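Local atomic coordinates of HTH-type transcriptional repressor MdtR (Bacillus subtilis, PDB entry 1S3J), a protein that represses the multidrug resistance operon mdtRP, acting as a homodimer that binds directly to the promoter region of the operon. Residues S51-E56 against V92-L97; Q20-E25 against K113-R118; Q77-A82 against T98-I103. All coordinates share one frame; numbering follows the deposited sequence.

Contact 1 of 3, residues S51-E56 against V92-L97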
loop_
_atom_site.group_PDB
_atom_site.type_symbol
_atom_site.label_atom_id
_atom_site.label_comp_id
_atom_site.label_asym_id
_atom_site.label_seq_id
_atom_site.Cartn_x
_atom_site.Cartn_y
_atom_site.Cartn_z
ATOM N N SER A 51 8.874 -17.498 18.073
ATOM C CA SER A 51 8.564 -18.655 17.259
ATOM C C SER A 51 7.092 -18.645 16.867
ATOM O O SER A 51 6.237 -18.241 17.659
ATOM C CB SER A 51 8.872 -19.926 18.049
ATOM O OG SER A 51 8.672 -21.067 17.249
ATOM N N LEU A 52 6.799 -19.089 15.648
ATOM C CA LEU A 52 5.419 -19.291 15.210
ATOM C C LEU A 52 5.293 -20.545 14.357
ATOM O O LEU A 52 6.203 -20.895 13.628
ATOM C CB LEU A 52 4.927 -18.088 14.409
ATOM C CG LEU A 52 4.757 -16.768 15.175
ATOM C CD1 LEU A 52 4.455 -15.618 14.234
ATOM C CD2 LEU A 52 3.666 -16.881 16.233
ATOM N N LYS A 53 4.147 -21.211 14.447
ATOM C CA LYS A 53 3.831 -22.303 13.554
ATOM C C LYS A 53 3.642 -21.755 12.134
ATOM O O LYS A 53 3.342 -20.572 11.956
ATOM C CB LYS A 53 2.570 -23.036 14.024
ATOM C CG LYS A 53 2.626 -23.543 15.482
ATOM C CD LYS A 53 1.215 -23.870 15.952
ATOM C CE LYS A 53 1.197 -24.755 17.164
ATOM N NZ LYS A 53 -0.185 -24.753 17.750
ATOM N N VAL A 54 3.854 -22.602 11.132
ATOM C CA VAL A 54 3.589 -22.226 9.753
ATOM C C VAL A 54 2.118 -21.858 9.596
ATOM O O VAL A 54 1.800 -20.899 8.898
ATOM C CB VAL A 54 3.930 -23.345 8.747
ATOM C CG1 VAL A 54 3.316 -23.029 7.369
ATOM C CG2 VAL A 54 5.409 -23.484 8.623
ATOM N N SER A 55 1.240 -22.613 10.249
ATOM C CA SER A 55 -0.206 -22.358 10.180
ATOM C C SER A 55 -0.622 -21.033 10.825
ATOM O O SER A 55 -1.670 -20.468 10.474
ATOM C CB SER A 55 -0.990 -23.513 10.828
ATOM O OG SER A 55 -0.905 -23.481 12.234
ATOM N N GLU A 56 0.177 -20.552 11.777
ATOM C CA GLU A 56 -0.102 -19.293 12.444
ATOM C C GLU A 56 0.210 -18.129 11.510
ATOM O O GLU A 56 -0.581 -17.211 11.375
ATOM C CB GLU A 56 0.706 -19.156 13.744
ATOM C CG GLU A 56 0.193 -20.020 14.893
ATOM C CD GLU A 56 1.026 -19.869 16.157
ATOM O OE1 GLU A 56 2.273 -20.007 16.097
ATOM O OE2 GLU A 56 0.433 -19.596 17.218
ATOM N N VAL A 92 4.109 -30.721 13.053
ATOM C CA VAL A 92 3.926 -29.318 12.698
ATOM C C VAL A 92 5.257 -28.567 12.822
ATOM O O VAL A 92 6.086 -28.860 13.693
ATOM C CB VAL A 92 2.715 -28.602 13.420
ATOM C CG1 VAL A 92 1.650 -29.601 13.907
ATOM C CG2 VAL A 92 3.152 -27.707 14.539
ATOM N N ILE A 93 5.445 -27.610 11.912
ATOM C CA ILE A 93 6.723 -26.925 11.725
ATOM C C ILE A 93 6.678 -25.564 12.431
ATOM O O ILE A 93 5.759 -24.790 12.209
ATOM C CB ILE A 93 6.983 -26.749 10.202
ATOM C CG1 ILE A 93 6.909 -28.104 9.462
ATOM C CG2 ILE A 93 8.286 -26.035 9.948
ATOM C CD1 ILE A 93 7.835 -29.191 9.975
ATOM N N ASP A 94 7.650 -25.293 13.306
ATOM C CA ASP A 94 7.876 -23.937 13.829
ATOM C C ASP A 94 8.927 -23.225 13.010
ATOM O O ASP A 94 9.937 -23.831 12.634
ATOM C CB ASP A 94 8.402 -23.939 15.252
ATOM C CG ASP A 94 7.425 -24.489 16.246
ATOM O OD1 ASP A 94 6.203 -24.460 15.985
ATOM O OD2 ASP A 94 7.814 -24.962 17.336
ATOM N N LEU A 95 8.713 -21.929 12.785
ATOM C CA LEU A 95 9.753 -21.051 12.267
ATOM C C LEU A 95 10.373 -20.186 13.362
ATOM O O LEU A 95 9.719 -19.837 14.330
ATOM C CB LEU A 95 9.197 -20.149 11.161
ATOM C CG LEU A 95 8.573 -20.896 9.985
ATOM C CD1 LEU A 95 7.966 -19.935 8.977
ATOM C CD2 LEU A 95 9.614 -21.798 9.336
ATOM N N SER A 96 11.634 -19.819 13.174
ATOM C CA SER A 96 12.284 -18.838 14.027
ATOM C C SER A 96 13.394 -18.112 13.276
ATOM O O SER A 96 13.844 -18.557 12.206
ATOM C CB SER A 96 12.814 -19.514 15.299
ATOM O OG SER A 96 13.650 -20.611 14.964
ATOM N N LEU A 97 13.836 -16.977 13.805
ATOM C CA LEU A 97 14.964 -16.256 13.179
ATOM C C LEU A 97 16.281 -16.916 13.483
ATOM O O LEU A 97 16.493 -17.376 14.587
ATOM C CB LEU A 97 15.044 -14.823 13.685
ATOM C CG LEU A 97 13.823 -13.945 13.463
ATOM C CD1 LEU A 97 14.016 -12.667 14.224
ATOM C CD2 LEU A 97 13.637 -13.677 11.975
#
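Ser-51, Leu-52 and Val-54 meet Leu-95 and Ile-93 where the short strand 51-53 joins strand 93-97, antiparallel, at the edge of the small sheet of a winged helix-turn-helix domain. Leu-52 and Leu-95 form the hydrogen-bonded pair: Leu-95 N reaches Leu-52 O at 2.8 Å, nearly straight at 170°, and Leu-52 N returns to Leu-95 O at 3.3 Å. Their side chains share one face, turned to Ile-57 and to helix 37-49, a place for leucine.

On Asp-94, CB lies 3.5 Å from Ser-51 OG. Its CG, anti to the carbonyl carbon (chi1 -65°), continues past the same hydroxyl, OD1 lies 3.7 Å from Lys-53 CG and takes a hydrogen bond from Asn-86 ND2, and OD2 stays near Ser-51 OG at 4.0 Å. Short serine sets its hydroxyl here, and OG bonds weakly to Leu-95 O.

Lys-53 is the N-cap of helix 54-61. Its N donates to Glu-56 OE1 at 2.8 Å, while Val-54 N, in the first turn, donates to Ile-93 O at 3.1 Å. Val-54 CG2 packs on Ile-93 CB at 4.0 Å. Strand and carboxylate thus take up N-H groups at the helix start, tying the predicted DNA-binding motif to the wing.

Contact 2 of 3, residues Q20-E25 against K113-R118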
loop_
_atom_site.group_PDB
_atom_site.type_symbol
_atom_site.label_atom_id
_atom_site.label_comp_id
_atom_site.label_asym_id
_atom_site.label_seq_id
_atom_site.Cartn_x
_atom_site.Cartn_y
_atom_site.Cartn_z
ATOM N N GLN A 20 3.085 7.678 -3.261
ATOM C CA GLN A 20 3.826 7.649 -4.522
ATOM C C GLN A 20 5.300 8.002 -4.381
ATOM O O GLN A 20 6.126 7.551 -5.157
ATOM C CB GLN A 20 3.200 8.607 -5.530
ATOM C CG GLN A 20 1.860 8.144 -6.096
ATOM C CD GLN A 20 1.102 9.303 -6.762
ATOM O OE1 GLN A 20 0.954 10.383 -6.178
ATOM N NE2 GLN A 20 0.651 9.085 -7.990
ATOM N N LYS A 21 5.624 8.840 -3.402
ATOM C CA LYS A 21 7.001 9.265 -3.151
ATOM C C LYS A 21 7.777 8.312 -2.238
ATOM O O LYS A 21 8.999 8.182 -2.364
ATOM C CB LYS A 21 6.984 10.649 -2.511
ATOM C CG LYS A 21 7.927 11.648 -3.139
ATOM C CD LYS A 21 7.809 13.009 -2.427
ATOM C CE LYS A 21 6.545 13.812 -2.819
ATOM N NZ LYS A 21 6.582 14.327 -4.222
ATOM N N ILE A 22 7.081 7.673 -1.300
ATOM C CA ILE A 22 7.740 6.893 -0.254
ATOM C C ILE A 22 7.742 5.416 -0.598
ATOM O O ILE A 22 8.710 4.724 -0.301
ATOM C CB ILE A 22 7.088 7.135 1.131
ATOM C CG1 ILE A 22 7.480 8.506 1.679
ATOM C CG2 ILE A 22 7.527 6.085 2.160
ATOM C CD1 ILE A 22 6.518 9.043 2.743
ATOM N N GLN A 23 6.676 4.940 -1.229
ATOM C CA GLN A 23 6.576 3.531 -1.614
ATOM C C GLN A 23 7.726 3.059 -2.502
ATOM O O GLN A 23 8.386 2.089 -2.138
ATOM C CB GLN A 23 5.228 3.205 -2.260
ATOM C CG GLN A 23 4.964 1.723 -2.388
ATOM C CD GLN A 23 4.823 1.255 -3.831
ATOM O OE1 GLN A 23 5.552 1.717 -4.733
ATOM N NE2 GLN A 23 3.886 0.329 -4.056
ATOM N N PRO A 24 7.992 3.717 -3.632
ATOM C CA PRO A 24 9.141 3.327 -4.466
ATOM C C PRO A 24 10.456 3.295 -3.678
ATOM O O PRO A 24 11.263 2.389 -3.891
ATOM C CB PRO A 24 9.188 4.417 -5.545
ATOM C CG PRO A 24 7.790 4.912 -5.622
ATOM C CD PRO A 24 7.264 4.860 -4.212
ATOM N N GLU A 25 10.656 4.251 -2.771
ATOM C CA GLU A 25 11.886 4.299 -1.988
ATOM C C GLU A 25 11.995 3.099 -1.049
ATOM O O GLU A 25 13.074 2.534 -0.891
ATOM C CB GLU A 25 11.984 5.602 -1.195
ATOM C CG GLU A 25 13.238 6.405 -1.474
ATOM C CD GLU A 25 13.264 7.718 -0.711
ATOM O OE1 GLU A 25 12.242 8.443 -0.714
ATOM O OE2 GLU A 25 14.316 8.024 -0.111
ATOM N N LYS A 113 13.358 3.216 8.402
ATOM C CA LYS A 113 13.253 4.258 9.410
ATOM C C LYS A 113 13.929 5.521 8.876
ATOM O O LYS A 113 13.360 6.596 8.942
ATOM C CB LYS A 113 13.893 3.795 10.731
ATOM C CG LYS A 113 14.151 4.894 11.760
ATOM C CD LYS A 113 14.880 4.362 13.010
ATOM C CE LYS A 113 14.762 5.341 14.180
ATOM N NZ LYS A 113 14.619 6.762 13.719
ATOM N N ALA A 114 15.123 5.359 8.312
ATOM C CA ALA A 114 15.897 6.459 7.789
ATOM C C ALA A 114 15.165 7.182 6.670
ATOM O O ALA A 114 15.244 8.402 6.580
ATOM C CB ALA A 114 17.259 5.966 7.314
ATOM N N ILE A 115 14.454 6.444 5.820
ATOM C CA ILE A 115 13.613 7.068 4.786
ATOM C C ILE A 115 12.470 7.903 5.389
ATOM O O ILE A 115 12.259 9.053 5.013
ATOM C CB ILE A 115 13.037 6.002 3.831
ATOM C CG1 ILE A 115 14.108 5.571 2.830
ATOM C CG2 ILE A 115 11.808 6.531 3.082
ATOM C CD1 ILE A 115 13.808 4.277 2.082
HETATM N N MSE A 116 11.741 7.320 6.326
HETATM C CA MSE A 116 10.608 7.996 6.963
HETATM C C MSE A 116 11.060 9.249 7.685
HETATM O O MSE A 116 10.420 10.283 7.595
HETATM C CB MSE A 116 9.904 7.062 7.961
HETATM C CG MSE A 116 8.604 7.635 8.538
HETATM SE SE MSE A 116 7.278 8.089 7.167
HETATM C CE MSE A 116 7.564 6.667 5.943
ATOM N N ALA A 117 12.190 9.142 8.382
ATOM C CA ALA A 117 12.698 10.211 9.230
ATOM C C ALA A 117 13.192 11.407 8.425
ATOM O O ALA A 117 13.333 12.483 8.981
ATOM C CB ALA A 117 13.819 9.693 10.154
ATOM N N ARG A 118 13.461 11.230 7.133
ATOM C CA ARG A 118 13.782 12.372 6.276
ATOM C C ARG A 118 12.549 13.235 6.081
ATOM O O ARG A 118 12.641 14.455 6.007
ATOM C CB ARG A 118 14.317 11.933 4.910
ATOM C CG ARG A 118 15.782 11.506 4.934
ATOM C CD ARG A 118 16.493 11.501 3.567
ATOM N NE ARG A 118 15.598 11.680 2.420
ATOM C CZ ARG A 118 14.936 10.696 1.797
ATOM N NH1 ARG A 118 15.031 9.433 2.206
ATOM N NH2 ARG A 118 14.157 10.982 0.754
#
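Glu-25 stretches out beyond CG, while Arg-118 bends at its third torsion, where NE nearly eclipses CB (chi3 -10°), and the two charged ends meet tip to tip. They join helix 4-32 to helix 99-120 as an antiparallel pair, with local axes 10.7 Å apart and inclined at 160°. In the MarR fold such N-terminal and C-terminal helices build the dimerisation region; here the second subunit packs Gln-12 on Met-116 and Met-8 on Ala-117.

A single carboxylate oxygen takes both arms of the guanidinium. Arg-118 NH1 stands 2.8 Å from Glu-25 OE2 on the syn side, somewhat out of the carboxylate plane, and Arg-118 NH2 makes a weaker bond to the same OE2 at 3.1 Å. The two flat groups are turned 46° from one another, so this is not the coplanar pairing with one oxygen per nitrogen. Glu-25 OE1 is instead bonded to Tyr-119 OH. Long, flexible glutamate and arginine suit helices this far apart, because only their ends need to meet.

Beneath the ion pair, Ile-115 slides past Glu-25 in the opposite direction. Its CG1 lies 3.8 Å from Glu-25 OE2, and its CD1 touches the backbone at Glu-25 O, 3.5 Å away. The first helix is kinked here, since Pro-24 has no N-H to give to the preceding turn and Glu-25 N makes no such bond either.

One turn earlier on helix 4-32 the touching side chains are apolar. Ile-22 and the selenomethionine Met-116 cross at about a right angle, the latter leaving its backbone pointing away and curling back through bends at its second and third torsions. An unbranched, pliable chain suits that detour: Met-116 CE comes to rest 3.8 Å from Ile-22 CG2.

Contact 3 of 3, residues Q77-A82 against T98-I103; sequences QKNLIA and TDEGDI
Thr-98 meets Asn-79, Leu-80 and Ile-81 where strand 93-97 passes into helix 99-120, beside the turn that links the predicted DNA-binding helix 65-77 to strand 81-85 of the winged helix fold. Two helix-end motifs face each other: Thr-98 is an N-cap, and Asn-79 closes a Schellman motif with positive phi, a left-handed conformation that asparagine tolerates well.

The hydroxyl of Thr-98 sits between backbone N and carbonyl carbon (chi1 59°), from where OG1 serves both sides. It donates to Asn-79 O at 2.7 Å and accepts the capping bond from Gly-101 N at 3.1 Å. Thr-98 N donates to Leu-80 O at 3.1 Å; it approaches from above the carbonyl plane, 56° out of it. The methyl branch goes elsewhere, CG2 resting 3.5 Å from Ile-81 C. Threonine suits the place because one branch is polar enough to cap while the other packs against the incoming strand.

Glu-100, two residues on, turns its CB to Asn-79 O at 3.7 Å. Its chain bends at the second torsion, which brings the carboxylate beside the Asn-79 amide with the two planes 73° apart; this part of the contact is exposed to solvent.

At Gly-101 the backbones come close. Its CA lies 3.3 Å from Leu-80 O in a CA-H...O contact, where a CB would run into that oxygen. Leu-80 O thus has two backbone partners, Thr-98 N and Gly-101 CA. Past this point Asp-102 turns away from the turn to a salt bridge with Lys-47. Leu-80, whose side chain also reaches Leu-75 of the preceding helix, lays its CD2 3.9 Å from Gly-101 CA.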
loop_
_atom_site.group_PDB
_atom_site.type_symbol
_atom_site.label_atom_id
_atom_site.label_comp_id
_atom_site.label_asym_id
_atom_site.label_seq_id
_atom_site.Cartn_x
_atom_site.Cartn_y
_atom_site.Cartn_z
ATOM N N GLN A 77 16.882 -20.822 2.566
ATOM C CA GLN A 77 17.941 -20.873 1.561
ATOM C C GLN A 77 18.952 -19.730 1.731
ATOM O O GLN A 77 20.127 -19.877 1.414
ATOM C CB GLN A 77 17.323 -20.826 0.159
ATOM C CG GLN A 77 18.317 -20.965 -0.994
ATOM C CD GLN A 77 18.820 -19.639 -1.550
ATOM O OE1 GLN A 77 19.974 -19.538 -1.988
ATOM N NE2 GLN A 77 17.968 -18.633 -1.546
ATOM N N LYS A 78 18.471 -18.595 2.229
ATOM C CA LYS A 78 19.313 -17.442 2.528
ATOM C C LYS A 78 19.774 -17.465 3.978
ATOM O O LYS A 78 20.499 -16.568 4.403
ATOM C CB LYS A 78 18.558 -16.142 2.208
ATOM C CG LYS A 78 18.176 -16.047 0.743
ATOM C CD LYS A 78 17.597 -14.688 0.357
ATOM C CE LYS A 78 16.066 -14.693 0.421
ATOM N NZ LYS A 78 15.472 -13.438 -0.111
ATOM N N ASN A 79 19.338 -18.496 4.715
ATOM C CA ASN A 79 19.773 -18.798 6.087
ATOM C C ASN A 79 19.338 -17.717 7.078
ATOM O O ASN A 79 20.072 -17.352 7.999
ATOM C CB ASN A 79 21.297 -19.041 6.141
ATOM C CG ASN A 79 21.811 -19.326 7.564
ATOM O OD1 ASN A 79 21.248 -20.153 8.314
ATOM N ND2 ASN A 79 22.890 -18.629 7.939
ATOM N N LEU A 80 18.120 -17.232 6.892
ATOM C CA LEU A 80 17.582 -16.143 7.688
ATOM C C LEU A 80 16.580 -16.660 8.692
ATOM O O LEU A 80 16.251 -15.976 9.656
ATOM C CB LEU A 80 16.898 -15.138 6.773
ATOM C CG LEU A 80 17.750 -14.582 5.638
ATOM C CD1 LEU A 80 16.932 -13.554 4.827
ATOM C CD2 LEU A 80 19.053 -13.969 6.159
ATOM N N ILE A 81 16.057 -17.850 8.428
ATOM C CA ILE A 81 15.210 -18.553 9.363
ATOM C C ILE A 81 15.634 -20.016 9.456
ATOM O O ILE A 81 16.343 -20.522 8.582
ATOM C CB ILE A 81 13.739 -18.497 8.922
ATOM C CG1 ILE A 81 13.536 -19.315 7.653
ATOM C CG2 ILE A 81 13.276 -17.044 8.758
ATOM C CD1 ILE A 81 12.119 -19.586 7.372
ATOM N N ALA A 82 15.152 -20.682 10.497
ATOM C CA ALA A 82 15.293 -22.127 10.644
ATOM C C ALA A 82 13.920 -22.726 10.883
ATOM O O ALA A 82 13.052 -22.085 11.485
ATOM C CB ALA A 82 16.239 -22.458 11.801
ATOM N N THR A 98 17.180 -16.942 12.504
ATOM C CA THR A 98 18.596 -17.185 12.761
ATOM C C THR A 98 19.229 -15.857 13.199
ATOM O O THR A 98 18.561 -14.804 13.177
ATOM C CB THR A 98 19.297 -17.689 11.500
ATOM O OG1 THR A 98 19.161 -16.726 10.447
ATOM C CG2 THR A 98 18.637 -18.962 10.940
ATOM N N ASP A 99 20.505 -15.915 13.597
ATOM C CA ASP A 99 21.295 -14.724 13.916
ATOM C C ASP A 99 21.312 -13.823 12.688
ATOM O O ASP A 99 21.140 -12.617 12.802
ATOM C CB ASP A 99 22.769 -15.055 14.274
ATOM C CG ASP A 99 22.968 -15.580 15.721
ATOM O OD1 ASP A 99 22.004 -15.609 16.521
ATOM O OD2 ASP A 99 24.090 -15.981 16.141
ATOM N N GLU A 100 21.533 -14.426 11.520
ATOM C CA GLU A 100 21.710 -13.677 10.276
ATOM C C GLU A 100 20.409 -13.025 9.838
ATOM O O GLU A 100 20.426 -11.972 9.204
ATOM C CB GLU A 100 22.243 -14.573 9.152
ATOM C CG GLU A 100 23.711 -14.941 9.290
ATOM C CD GLU A 100 23.933 -16.335 9.883
ATOM O OE1 GLU A 100 24.991 -16.935 9.561
ATOM O OE2 GLU A 100 23.068 -16.837 10.661
ATOM N N GLY A 101 19.292 -13.658 10.187
ATOM C CA GLY A 101 17.971 -13.160 9.859
ATOM C C GLY A 101 17.567 -11.995 10.735
ATOM O O GLY A 101 16.927 -11.072 10.257
ATOM N N ASP A 102 17.927 -12.059 12.017
ATOM C CA ASP A 102 17.741 -10.949 12.950
ATOM C C ASP A 102 18.480 -9.718 12.431
ATOM O O ASP A 102 17.931 -8.623 12.380
ATOM C CB ASP A 102 18.276 -11.335 14.335
ATOM C CG ASP A 102 17.953 -10.314 15.390
ATOM O OD1 ASP A 102 16.780 -10.256 15.829
ATOM O OD2 ASP A 102 18.812 -9.530 15.842
ATOM N N ILE A 103 19.719 -9.919 12.017
ATOM C CA ILE A 103 20.537 -8.845 11.475
ATOM C C ILE A 103 19.924 -8.288 10.182
ATOM O O ILE A 103 19.955 -7.095 9.950
ATOM C CB ILE A 103 21.971 -9.354 11.228
ATOM C CG1 ILE A 103 22.667 -9.652 12.561
ATOM C CG2 ILE A 103 22.785 -8.350 10.424
ATOM C CD1 ILE A 103 23.839 -10.624 12.429
#

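In the fold
Contacts 1 and 3 lie on the same side of the chain's centre and touch through the sheet, in which strand 93-97 is flanked by strands 51-53 and 81-85: Ser-96 O sits 3.0 Å from Ala-82 N, and Leu-95 packs on Ile-81. Both depend largely on backbone bonds and helix starts, with buried leucines beneath exposed or partly exposed polar groups. Contact 2, about 31 Å from contact 1 between centres, belongs to the dimerisation region; it has no backbone hydrogen bond across it and relies on side chains, a salt bridge beside apolar contacts. All three are partly buried. Helix 99-120 connects contacts 3 and 2, running from the wing toward the subunit interface.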